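Local coordinates for protein tyrosine recombinase XerH (Helicobacter pylori, PDB 5JK0) that cuts and rejoins recombining DNA as a site-specific tyrosine recombinase involved in chromosome segregation, at residues L81-Y86 and A111-V116; Y139-N144 and Y152-T157; L172-N177 and L302-N307. All blocks are in the same frame, centred on the assembly; numbering follows the deposited sequence.

Contact 1: L81-Y86 and A111-V116; sequences LKFHEY and AEFLSV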
loop_
_atom_site.group_PDB
_atom_site.type_symbol
_atom_site.label_atom_id
_atom_site.label_comp_id
_atom_site.label_asym_id
_atom_site.label_seq_id
_atom_site.Cartn_x
_atom_site.Cartn_y
_atom_site.Cartn_z
ATOM N N LEU D 81 -11.672 -10.718 27.246
ATOM C CA LEU D 81 -12.394 -11.751 27.981
ATOM C C LEU D 81 -12.556 -12.994 27.110
ATOM O O LEU D 81 -12.590 -14.118 27.612
ATOM C CB LEU D 81 -13.757 -11.240 28.446
ATOM C CG LEU D 81 -13.737 -10.075 29.436
ATOM C CD1 LEU D 81 -15.144 -9.733 29.893
ATOM C CD2 LEU D 81 -12.847 -10.397 30.627
ATOM N N LYS D 82 -12.657 -12.782 25.801
ATOM C CA LYS D 82 -12.705 -13.882 24.846
ATOM C C LYS D 82 -11.390 -14.654 24.851
ATOM O O LYS D 82 -11.380 -15.882 24.759
ATOM C CB LYS D 82 -13.000 -13.369 23.434
ATOM C CG LYS D 82 -14.404 -12.823 23.233
ATOM C CD LYS D 82 -15.452 -13.914 23.350
ATOM C CE LYS D 82 -16.834 -13.380 23.012
ATOM N NZ LYS D 82 -16.875 -12.795 21.641
ATOM N N PHE D 83 -10.284 -13.924 24.959
ATOM C CA PHE D 83 -8.962 -14.541 24.952
ATOM C C PHE D 83 -8.715 -15.354 26.216
ATOM O O PHE D 83 -8.077 -16.407 26.168
ATOM C CB PHE D 83 -7.864 -13.487 24.794
ATOM C CG PHE D 83 -6.477 -14.052 24.897
ATOM C CD1 PHE D 83 -5.980 -14.880 23.904
ATOM C CD2 PHE D 83 -5.676 -13.769 25.992
ATOM C CE1 PHE D 83 -4.708 -15.412 23.998
ATOM C CE2 PHE D 83 -4.401 -14.296 26.090
ATOM C CZ PHE D 83 -3.917 -15.119 25.092
ATOM N N HIS D 84 -9.210 -14.858 27.345
ATOM C CA HIS D 84 -9.102 -15.597 28.595
ATOM C C HIS D 84 -9.860 -16.914 28.497
ATOM O O HIS D 84 -9.365 -17.959 28.921
ATOM C CB HIS D 84 -9.631 -14.777 29.770
ATOM C CG HIS D 84 -9.857 -15.585 31.008
ATOM N ND1 HIS D 84 -11.094 -16.083 31.354
ATOM C CD2 HIS D 84 -9.002 -15.997 31.973
ATOM C CE1 HIS D 84 -10.992 -16.762 32.483
ATOM N NE2 HIS D 84 -9.733 -16.725 32.879
ATOM N N GLU D 85 -11.062 -16.851 27.933
ATOM C CA GLU D 85 -11.875 -18.040 27.699
ATOM C C GLU D 85 -11.140 -19.025 26.795
ATOM O O GLU D 85 -11.152 -20.232 27.034
ATOM C CB GLU D 85 -13.219 -17.655 27.080
ATOM C CG GLU D 85 -14.070 -18.834 26.644
ATOM C CD GLU D 85 -15.317 -18.404 25.897
ATOM O OE1 GLU D 85 -16.363 -18.206 26.550
ATOM O OE2 GLU D 85 -15.251 -18.259 24.658
ATOM N N TYR D 86 -10.501 -18.492 25.760
ATOM C CA TYR D 86 -9.695 -19.291 24.846
ATOM C C TYR D 86 -8.528 -19.953 25.568
ATOM O O TYR D 86 -8.348 -21.167 25.488
ATOM C CB TYR D 86 -9.178 -18.422 23.694
ATOM C CG TYR D 86 -8.046 -19.043 22.901
ATOM C CD1 TYR D 86 -8.298 -19.988 21.913
ATOM C CD2 TYR D 86 -6.726 -18.677 23.136
ATOM C CE1 TYR D 86 -7.266 -20.557 21.186
ATOM C CE2 TYR D 86 -5.688 -19.241 22.416
ATOM C CZ TYR D 86 -5.963 -20.178 21.444
ATOM O OH TYR D 86 -4.930 -20.738 20.728
ATOM N N ALA D 111 -2.187 -15.279 17.062
ATOM C CA ALA D 111 -2.614 -15.361 15.668
ATOM C C ALA D 111 -3.683 -16.434 15.485
ATOM O O ALA D 111 -4.639 -16.249 14.731
ATOM C CB ALA D 111 -1.425 -15.638 14.763
ATOM N N GLU D 112 -3.516 -17.553 16.184
ATOM C CA GLU D 112 -4.480 -18.647 16.120
ATOM C C GLU D 112 -5.794 -18.258 16.789
ATOM O O GLU D 112 -6.871 -18.610 16.309
ATOM C CB GLU D 112 -3.908 -19.910 16.769
ATOM C CG GLU D 112 -2.737 -20.517 16.010
ATOM C CD GLU D 112 -2.267 -21.830 16.607
ATOM O OE1 GLU D 112 -2.788 -22.227 17.670
ATOM O OE2 GLU D 112 -1.376 -22.469 16.007
ATOM N N PHE D 113 -5.698 -17.531 17.898
ATOM C CA PHE D 113 -6.880 -17.026 18.588
ATOM C C PHE D 113 -7.690 -16.108 17.682
ATOM O O PHE D 113 -8.917 -16.189 17.639
ATOM C CB PHE D 113 -6.484 -16.283 19.867
ATOM C CG PHE D 113 -7.552 -15.356 20.387
ATOM C CD1 PHE D 113 -8.694 -15.859 20.987
ATOM C CD2 PHE D 113 -7.407 -13.981 20.281
ATOM C CE1 PHE D 113 -9.677 -15.008 21.465
ATOM C CE2 PHE D 113 -8.385 -13.126 20.756
ATOM C CZ PHE D 113 -9.520 -13.641 21.350
ATOM N N LEU D 114 -6.994 -15.237 16.958
ATOM C CA LEU D 114 -7.643 -14.294 16.052
ATOM C C LEU D 114 -8.373 -15.004 14.916
ATOM O O LEU D 114 -9.502 -14.650 14.582
ATOM C CB LEU D 114 -6.619 -13.313 15.478
ATOM C CG LEU D 114 -6.102 -12.230 16.425
ATOM C CD1 LEU D 114 -5.042 -11.381 15.739
ATOM C CD2 LEU D 114 -7.250 -11.362 16.917
ATOM N N SER D 115 -7.728 -16.005 14.327
ATOM C CA SER D 115 -8.313 -16.736 13.207
ATOM C C SER D 115 -9.611 -17.438 13.601
ATOM O O SER D 115 -10.571 -17.463 12.833
ATOM C CB SER D 115 -7.316 -17.757 12.657
ATOM O OG SER D 115 -7.016 -18.744 13.630
ATOM N N VAL D 116 -9.632 -18.004 14.802
ATOM C CA VAL D 116 -10.800 -18.736 15.282
ATOM C C VAL D 116 -11.936 -17.808 15.708
ATOM O O VAL D 116 -13.078 -17.975 15.277
ATOM C CB VAL D 116 -10.434 -19.652 16.468
ATOM C CG1 VAL D 116 -11.690 -20.240 17.100
ATOM C CG2 VAL D 116 -9.488 -20.759 16.016
HETATM O O HOH W 1 -5.215 -22.429 18.990
#
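F113 pushes its phenyl ring out of segment 111-116 against the backbone and side chains of F83 and Y86, and these three aromatics form a buried cluster. F83 makes a T-shaped pair with it: the edge of the F83 ring, led by CD1, turns to the face of F113, with centroids 5.3 Å apart and planes at 76°. The F83 methylene adds a CH-pi contact, CB standing 4.1 Å from the F113 centroid and over the face. The far rim of F113 reaches the helix backbone itself, where its CE1 lies 3.6 Å from F83 CA. Y86 meets the same ring on different terms. Its CB touches F113 CD1 at 3.8 Å, while F113 CB sits over a face of the phenol, 4.1 Å from the Y86 centroid. All three rings have CG anti to their backbone N (F113 chi1 161°), which carries the F113 ring outward from its own helix. K82 contributes its aliphatic base, CB to F113 CZ 4.1 Å, before the chain turns away.

Around this aromatic centre, L133 of helix 123-143 and Y117 also pack on F113, and L16 of helix 12-30 touches F83. At the polar margin, a water donates to E112 OE1 over 2.8 Å and lies near the Y86 hydroxyl, too close for that second contact to be trusted; the E112 carboxylate has a salt bridge to R25 of the second subunit. One turn on, S115 OG is held by E112 O, which also accepts the helical bond of V116 N. The axes of segments 81-86 and 111-116 approach to 11.0 Å at 108°; the aromatics between them join helices 74-93 and 107-117 in the all-helical core-binding domain of a tyrosine recombinase.

Contact 2: Y139-N144 and Y152-T157; sequences YIDKQN and YIYNIT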
loop_
_atom_site.group_PDB
_atom_site.type_symbol
_atom_site.label_atom_id
_atom_site.label_comp_id
_atom_site.label_asym_id
_atom_site.label_seq_id
_atom_site.Cartn_x
_atom_site.Cartn_y
_atom_site.Cartn_z
ATOM N N TYR D 139 1.129 -3.474 27.897
ATOM C CA TYR D 139 0.938 -3.058 29.281
ATOM C C TYR D 139 1.677 -3.985 30.242
ATOM O O TYR D 139 2.300 -3.529 31.201
ATOM C CB TYR D 139 -0.556 -3.020 29.614
ATOM C CG TYR D 139 -0.874 -2.675 31.053
ATOM C CD1 TYR D 139 -0.959 -1.351 31.469
ATOM C CD2 TYR D 139 -1.101 -3.674 31.992
ATOM C CE1 TYR D 139 -1.254 -1.035 32.783
ATOM C CE2 TYR D 139 -1.395 -3.366 33.305
ATOM C CZ TYR D 139 -1.471 -2.047 33.696
ATOM O OH TYR D 139 -1.765 -1.744 35.005
ATOM N N ILE D 140 1.606 -5.287 29.982
ATOM C CA ILE D 140 2.275 -6.272 30.825
ATOM C C ILE D 140 3.794 -6.108 30.766
ATOM O O ILE D 140 4.479 -6.215 31.784
ATOM C CB ILE D 140 1.894 -7.712 30.421
ATOM C CG1 ILE D 140 0.388 -7.932 30.585
ATOM C CG2 ILE D 140 2.660 -8.724 31.258
ATOM C CD1 ILE D 140 -0.080 -9.314 30.173
ATOM N N ASP D 141 4.313 -5.830 29.573
ATOM C CA ASP D 141 5.747 -5.610 29.389
ATOM C C ASP D 141 6.251 -4.402 30.174
ATOM O O ASP D 141 7.426 -4.333 30.532
ATOM C CB ASP D 141 6.080 -5.421 27.906
ATOM C CG ASP D 141 5.982 -6.709 27.112
ATOM O OD1 ASP D 141 5.961 -7.795 27.731
ATOM O OD2 ASP D 141 5.933 -6.634 25.866
ATOM N N LYS D 142 5.358 -3.455 30.438
ATOM C CA LYS D 142 5.741 -2.200 31.073
ATOM C C LYS D 142 5.415 -2.157 32.563
ATOM O O LYS D 142 5.780 -1.204 33.249
ATOM C CB LYS D 142 5.057 -1.025 30.371
ATOM C CG LYS D 142 5.446 -0.854 28.913
ATOM C CD LYS D 142 4.532 0.140 28.219
ATOM C CE LYS D 142 4.834 0.225 26.733
ATOM N NZ LYS D 142 3.878 1.128 26.033
ATOM N N GLN D 143 4.728 -3.179 33.062
ATOM C CA GLN D 143 4.290 -3.168 34.455
ATOM C C GLN D 143 4.693 -4.417 35.235
ATOM O O GLN D 143 4.310 -4.572 36.393
ATOM C CB GLN D 143 2.770 -2.993 34.530
ATOM C CG GLN D 143 2.248 -1.722 33.869
ATOM C CD GLN D 143 2.803 -0.454 34.496
ATOM O OE1 GLN D 143 3.168 -0.433 35.672
ATOM N NE2 GLN D 143 2.870 0.613 33.708
ATOM N N ASN D 144 5.460 -5.308 34.613
ATOM C CA ASN D 144 5.926 -6.493 35.323
ATOM C C ASN D 144 7.412 -6.404 35.653
ATOM O O ASN D 144 8.202 -5.888 34.864
ATOM C CB ASN D 144 5.635 -7.765 34.516
ATOM C CG ASN D 144 6.733 -8.099 33.523
ATOM O OD1 ASN D 144 7.691 -8.801 33.851
ATOM N ND2 ASN D 144 6.593 -7.607 32.300
ATOM N N TYR D 152 10.059 -9.557 32.165
ATOM C CA TYR D 152 9.860 -10.437 31.019
ATOM C C TYR D 152 9.237 -9.634 29.884
ATOM O O TYR D 152 8.306 -8.859 30.104
ATOM C CB TYR D 152 8.968 -11.627 31.388
ATOM C CG TYR D 152 8.750 -12.607 30.254
ATOM C CD1 TYR D 152 9.619 -13.672 30.054
ATOM C CD2 TYR D 152 7.672 -12.470 29.385
ATOM C CE1 TYR D 152 9.423 -14.572 29.021
ATOM C CE2 TYR D 152 7.470 -13.361 28.347
ATOM C CZ TYR D 152 8.347 -14.410 28.171
ATOM O OH TYR D 152 8.151 -15.302 27.143
ATOM N N ILE D 153 9.749 -9.813 28.672
ATOM C CA ILE D 153 9.272 -9.039 27.531
ATOM C C ILE D 153 8.586 -9.915 26.488
ATOM O O ILE D 153 9.193 -10.837 25.943
ATOM C CB ILE D 153 10.424 -8.270 26.854
ATOM C CG1 ILE D 153 11.204 -7.458 27.891
ATOM C CG2 ILE D 153 9.889 -7.371 25.751
ATOM C CD1 ILE D 153 10.349 -6.486 28.671
ATOM N N TYR D 154 7.319 -9.621 26.214
ATOM C CA TYR D 154 6.569 -10.336 25.185
ATOM C C TYR D 154 6.925 -9.829 23.795
ATOM O O TYR D 154 7.208 -10.617 22.891
ATOM C CB TYR D 154 5.063 -10.198 25.417
ATOM C CG TYR D 154 4.519 -11.092 26.508
ATOM C CD1 TYR D 154 4.184 -12.415 26.244
ATOM C CD2 TYR D 154 4.332 -10.613 27.800
ATOM C CE1 TYR D 154 3.682 -13.237 27.236
ATOM C CE2 TYR D 154 3.829 -11.428 28.799
ATOM C CZ TYR D 154 3.508 -12.739 28.510
ATOM O OH TYR D 154 3.008 -13.555 29.497
ATOM N N ASN D 155 6.904 -8.507 23.639
ATOM C CA ASN D 155 7.189 -7.848 22.366
ATOM C C ASN D 155 6.310 -8.376 21.234
ATOM O O ASN D 155 6.798 -8.725 20.159
ATOM C CB ASN D 155 8.669 -8.002 22.002
ATOM C CG ASN D 155 9.096 -7.068 20.884
ATOM O OD1 ASN D 155 8.427 -6.075 20.599
ATOM N ND2 ASN D 155 10.214 -7.388 20.242
ATOM N N ILE D 156 5.009 -8.444 21.492
ATOM C CA ILE D 156 4.053 -8.857 20.473
ATOM C C ILE D 156 3.844 -7.726 19.474
ATOM O O ILE D 156 3.562 -6.593 19.861
ATOM C CB ILE D 156 2.699 -9.253 21.089
ATOM C CG1 ILE D 156 2.891 -10.322 22.167
ATOM C CG2 ILE D 156 1.751 -9.744 20.007
ATOM C CD1 ILE D 156 3.445 -11.626 21.641
ATOM N N THR D 157 3.984 -8.035 18.190
ATOM C CA THR D 157 3.863 -7.018 17.153
ATOM C C THR D 157 2.666 -7.271 16.241
ATOM O O THR D 157 1.955 -6.333 15.874
ATOM C CB THR D 157 5.140 -6.938 16.295
ATOM O OG1 THR D 157 5.403 -8.215 15.702
ATOM C CG2 THR D 157 6.329 -6.531 17.152
HETATM O O HOH W 2 4.088 -6.990 23.885
#
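D141 and N144, near the C-terminal end of helix 123-143 in the helical core-binding part of the recombinase, fasten the loop segment 152-157 with two side-chain grips on its backbone. The D141 grip resembles an anion-binding nest: its carboxylate faces two successive peptide N-H groups, where the backbone passes from right-handed helical angles at Y154 to left-handed ones at N155. Y154 N gives OD1 of D141 a nearly straight bond of 2.7 Å, and N155 N reaches OD2 of D141 at 3.1 Å; both arrive on the syn side, tilted out of the carboxylate plane.

The same OD1 lies at the edge of the Y154 ring, whose plane is only 22° from that of the carboxylate, and CG2 of I140 meets this rim at CE2, 3.8 Å away. Over a face of the Y154 ring, close to its centre, stands CE2 of Y152; F137 makes an edge-to-face contact, and the phenol OH bonds to L102 O.

N144 pairs its amide with the backbone N-H and C=O of Y152. OD1 of N144 takes Y152 N in plane on a lone pair, at 3.0 Å, and ND2 of N144 returns a 3.1 Å bond to Y152 O. ND2 also turns back to the helix before it, reaching I140 O at 2.6 Å. Beside the carboxylate, a water donates to D141 OD2 at 2.7 Å and accepts from I156 N at 2.9 Å.

Contact 3: L172-N177 and L302-N307; sequences LPTHLN and LRREKN. With nucleotides of chain G.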
loop_
_atom_site.group_PDB
_atom_site.type_symbol
_atom_site.label_atom_id
_atom_site.label_comp_id
_atom_site.label_asym_id
_atom_site.label_seq_id
_atom_site.Cartn_x
_atom_site.Cartn_y
_atom_site.Cartn_z
ATOM N N LEU D 172 -17.282 7.464 -2.151
ATOM C CA LEU D 172 -18.104 8.379 -1.368
ATOM C C LEU D 172 -19.038 7.606 -0.436
ATOM O O LEU D 172 -19.725 6.683 -0.871
ATOM C CB LEU D 172 -18.909 9.294 -2.294
ATOM C CG LEU D 172 -19.367 10.641 -1.732
ATOM C CD1 LEU D 172 -18.170 11.464 -1.289
ATOM C CD2 LEU D 172 -20.181 11.401 -2.767
ATOM N N PRO D 173 -19.058 7.981 0.854
ATOM C CA PRO D 173 -19.881 7.316 1.872
ATOM C C PRO D 173 -21.375 7.368 1.561
ATOM O O PRO D 173 -21.807 8.195 0.757
ATOM C CB PRO D 173 -19.568 8.108 3.147
ATOM C CG PRO D 173 -18.230 8.714 2.898
ATOM C CD PRO D 173 -18.212 9.037 1.436
ATOM N N THR D 174 -22.146 6.487 2.195
ATOM C CA THR D 174 -23.592 6.430 2.000
ATOM C C THR D 174 -24.242 7.766 2.349
ATOM O O THR D 174 -23.952 8.350 3.395
ATOM C CB THR D 174 -24.234 5.314 2.850
ATOM O OG1 THR D 174 -23.615 4.058 2.541
ATOM C CG2 THR D 174 -25.727 5.219 2.574
ATOM N N HIS D 175 -25.120 8.243 1.471
ATOM C CA HIS D 175 -25.725 9.558 1.639
ATOM C C HIS D 175 -26.985 9.735 0.799
ATOM O O HIS D 175 -27.325 8.884 -0.025
ATOM C CB HIS D 175 -24.719 10.649 1.273
ATOM C CG HIS D 175 -24.315 10.627 -0.168
ATOM N ND1 HIS D 175 -23.334 9.790 -0.654
ATOM C CD2 HIS D 175 -24.768 11.332 -1.233
ATOM C CE1 HIS D 175 -23.195 9.984 -1.953
ATOM N NE2 HIS D 175 -24.054 10.914 -2.329
ATOM N N LEU D 176 -27.666 10.854 1.016
ATOM C CA LEU D 176 -28.819 11.234 0.209
ATOM C C LEU D 176 -28.484 12.481 -0.601
ATOM O O LEU D 176 -27.902 13.427 -0.070
ATOM C CB LEU D 176 -30.041 11.495 1.093
ATOM C CG LEU D 176 -30.466 10.401 2.073
ATOM C CD1 LEU D 176 -31.581 10.903 2.978
ATOM C CD2 LEU D 176 -30.904 9.154 1.327
ATOM N N ASN D 177 -28.843 12.487 -1.880
ATOM C CA ASN D 177 -28.620 13.666 -2.710
ATOM C C ASN D 177 -29.649 14.751 -2.403
ATOM O O ASN D 177 -30.470 14.595 -1.499
ATOM C CB ASN D 177 -28.645 13.301 -4.198
ATOM C CG ASN D 177 -29.910 12.566 -4.606
ATOM O OD1 ASN D 177 -31.018 12.940 -4.223
ATOM N ND2 ASN D 177 -29.746 11.510 -5.393
ATOM N N LEU D 302 -36.257 5.266 1.098
ATOM C CA LEU D 302 -34.865 5.634 0.868
ATOM C C LEU D 302 -33.908 4.689 1.588
ATOM O O LEU D 302 -32.739 5.016 1.793
ATOM C CB LEU D 302 -34.614 7.075 1.320
ATOM C CG LEU D 302 -35.386 8.176 0.590
ATOM C CD1 LEU D 302 -35.129 9.529 1.236
ATOM C CD2 LEU D 302 -35.010 8.205 -0.883
ATOM N N ARG D 303 -34.413 3.519 1.970
ATOM C CA ARG D 303 -33.630 2.534 2.712
ATOM C C ARG D 303 -32.390 2.091 1.942
ATOM O O ARG D 303 -32.467 1.768 0.757
ATOM C CB ARG D 303 -34.492 1.318 3.054
ATOM C CG ARG D 303 -33.758 0.242 3.832
ATOM C CD ARG D 303 -34.698 -0.866 4.274
ATOM N NE ARG D 303 -34.012 -1.857 5.097
ATOM C CZ ARG D 303 -33.813 -1.733 6.405
ATOM N NH1 ARG D 303 -34.246 -0.656 7.046
ATOM N NH2 ARG D 303 -33.177 -2.686 7.073
ATOM N N ARG D 304 -31.248 2.078 2.622
ATOM C CA ARG D 304 -29.988 1.713 1.986
ATOM C C ARG D 304 -28.981 1.145 2.986
ATOM O O ARG D 304 -29.363 0.621 4.031
ATOM C CB ARG D 304 -29.394 2.923 1.263
ATOM C CG ARG D 304 -29.364 4.196 2.091
ATOM C CD ARG D 304 -29.210 5.413 1.197
ATOM N NE ARG D 304 -30.343 5.558 0.287
ATOM C CZ ARG D 304 -30.387 6.419 -0.724
ATOM N NH1 ARG D 304 -29.355 7.215 -0.966
ATOM N NH2 ARG D 304 -31.462 6.482 -1.498
ATOM N N GLU D 305 -27.698 1.255 2.652
ATOM C CA GLU D 305 -26.628 0.636 3.435
ATOM C C GLU D 305 -26.576 1.154 4.868
ATOM O O GLU D 305 -26.354 0.391 5.809
ATOM C CB GLU D 305 -25.277 0.863 2.757
ATOM C CG GLU D 305 -25.315 0.727 1.249
ATOM C CD GLU D 305 -25.466 2.064 0.545
ATOM O OE1 GLU D 305 -26.514 2.286 -0.098
ATOM O OE2 GLU D 305 -24.531 2.888 0.629
ATOM N N LYS D 306 -26.770 2.459 5.026
ATOM C CA LYS D 306 -26.817 3.075 6.346
ATOM C C LYS D 306 -28.081 3.913 6.471
ATOM O O LYS D 306 -28.406 4.691 5.575
ATOM C CB LYS D 306 -25.576 3.937 6.592
ATOM C CG LYS D 306 -24.258 3.175 6.526
ATOM C CD LYS D 306 -24.154 2.140 7.635
ATOM C CE LYS D 306 -22.811 1.428 7.592
ATOM N NZ LYS D 306 -22.694 0.386 8.649
ATOM N N ASN D 307 -28.794 3.753 7.582
ATOM C CA ASN D 307 -30.067 4.437 7.763
ATOM C C ASN D 307 -30.148 5.208 9.075
ATOM O O ASN D 307 -31.216 5.306 9.679
ATOM C CB ASN D 307 -31.218 3.431 7.683
ATOM C CG ASN D 307 -31.166 2.586 6.424
ATOM O OD1 ASN D 307 -31.507 3.049 5.337
ATOM N ND2 ASN D 307 -30.743 1.334 6.569
ATOM P P DA G 24 -26.882 0.567 10.093
ATOM O OP1 DA G 24 -26.410 -0.218 8.932
ATOM O OP2 DA G 24 -27.720 1.764 9.870
ATOM O "O5'" DA G 24 -27.655 -0.413 11.098
ATOM C "C5'" DA G 24 -27.096 -1.683 11.404
ATOM C "C4'" DA G 24 -27.767 -2.317 12.613
ATOM O "O4'" DA G 24 -27.349 -1.646 13.832
ATOM C "C3'" DA G 24 -29.304 -2.286 12.623
ATOM O "O3'" DA G 24 -29.790 -3.578 12.950
ATOM C "C2'" DA G 24 -29.619 -1.293 13.743
ATOM C "C1'" DA G 24 -28.462 -1.579 14.679
ATOM N N9 DA G 24 -28.241 -0.562 15.703
ATOM C C8 DA G 24 -28.503 0.778 15.617
ATOM N N7 DA G 24 -28.206 1.446 16.708
ATOM C C5 DA G 24 -27.717 0.475 17.570
ATOM C C6 DA G 24 -27.232 0.533 18.891
ATOM N N6 DA G 24 -27.156 1.664 19.599
ATOM N N1 DA G 24 -26.822 -0.621 19.457
ATOM C C2 DA G 24 -26.896 -1.752 18.747
ATOM N N3 DA G 24 -27.336 -1.932 17.503
ATOM C C4 DA G 24 -27.735 -0.767 16.966
#
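H175, whose carbonyl meets R304 across the contact, has its ring fixed by a nearly straight bond of 2.6 Å from ND1 to P173 O; its CB points away from segment 302-307. The guanidinium of R304 has a partner at each nitrogen: NE turns back to L302 O at 2.9 Å, NH2 forms a salt bridge with E180 of helix 178-190, and NH1 makes a weak, bent bond of 2.8 Å to H175 O. L176 closes over one face of this flat group, its CD2 only 3.4 Å from R304 NH1 and offset toward the rim. The other methyl, L176 CD1, meets L302 CD1 at 4.2 Å. The bend at chi3 (63°) sets NE of R304 to one side of the chain, while CD passes T174 CG2 at 3.8 Å, the two side chains running past each other in opposite directions. T174 OG1 and E305 OE2 are modelled so close that their bond is doubtful in detail.

Segment 302-307 is shaped from within by N307: its OD1 accepts R304 N on a lone pair at 2.9 Å, and its ND2 bonds to R304 O from above the carbonyl plane. The backbone of the same residue faces the DNA, with N307 N bonded to OP2 of DA24 of chain G at 3.2 Å and 178°. The phosphate-binding turn leads directly into helix 309-324, which carries the predicted active-site residues H310 and R313 of the His-X-X-Arg motif in the tyrosine recombinase catalytic domain.

Following the chain from the N terminus, contact 1 comes first, closing a loop of 24 residues between helices 74-93 and 107-117. Helix 123-143 follows, and contact 2 folds the chain after it back through a short loop of seven residues. Contact 3 closes the longest excursion, 124 residues, joining the approach to helix 178-190 with the turn before helix 309-324. The three loops run in series; none nests in or crosses another. Contacts 1 and 2 lie in the N-terminal helical part, centres about 18 Å apart, whereas contact 3 belongs to the catalytic part, about 44 Å from contact 2 between centres. Contacts 1 and 3 both touch the second subunit.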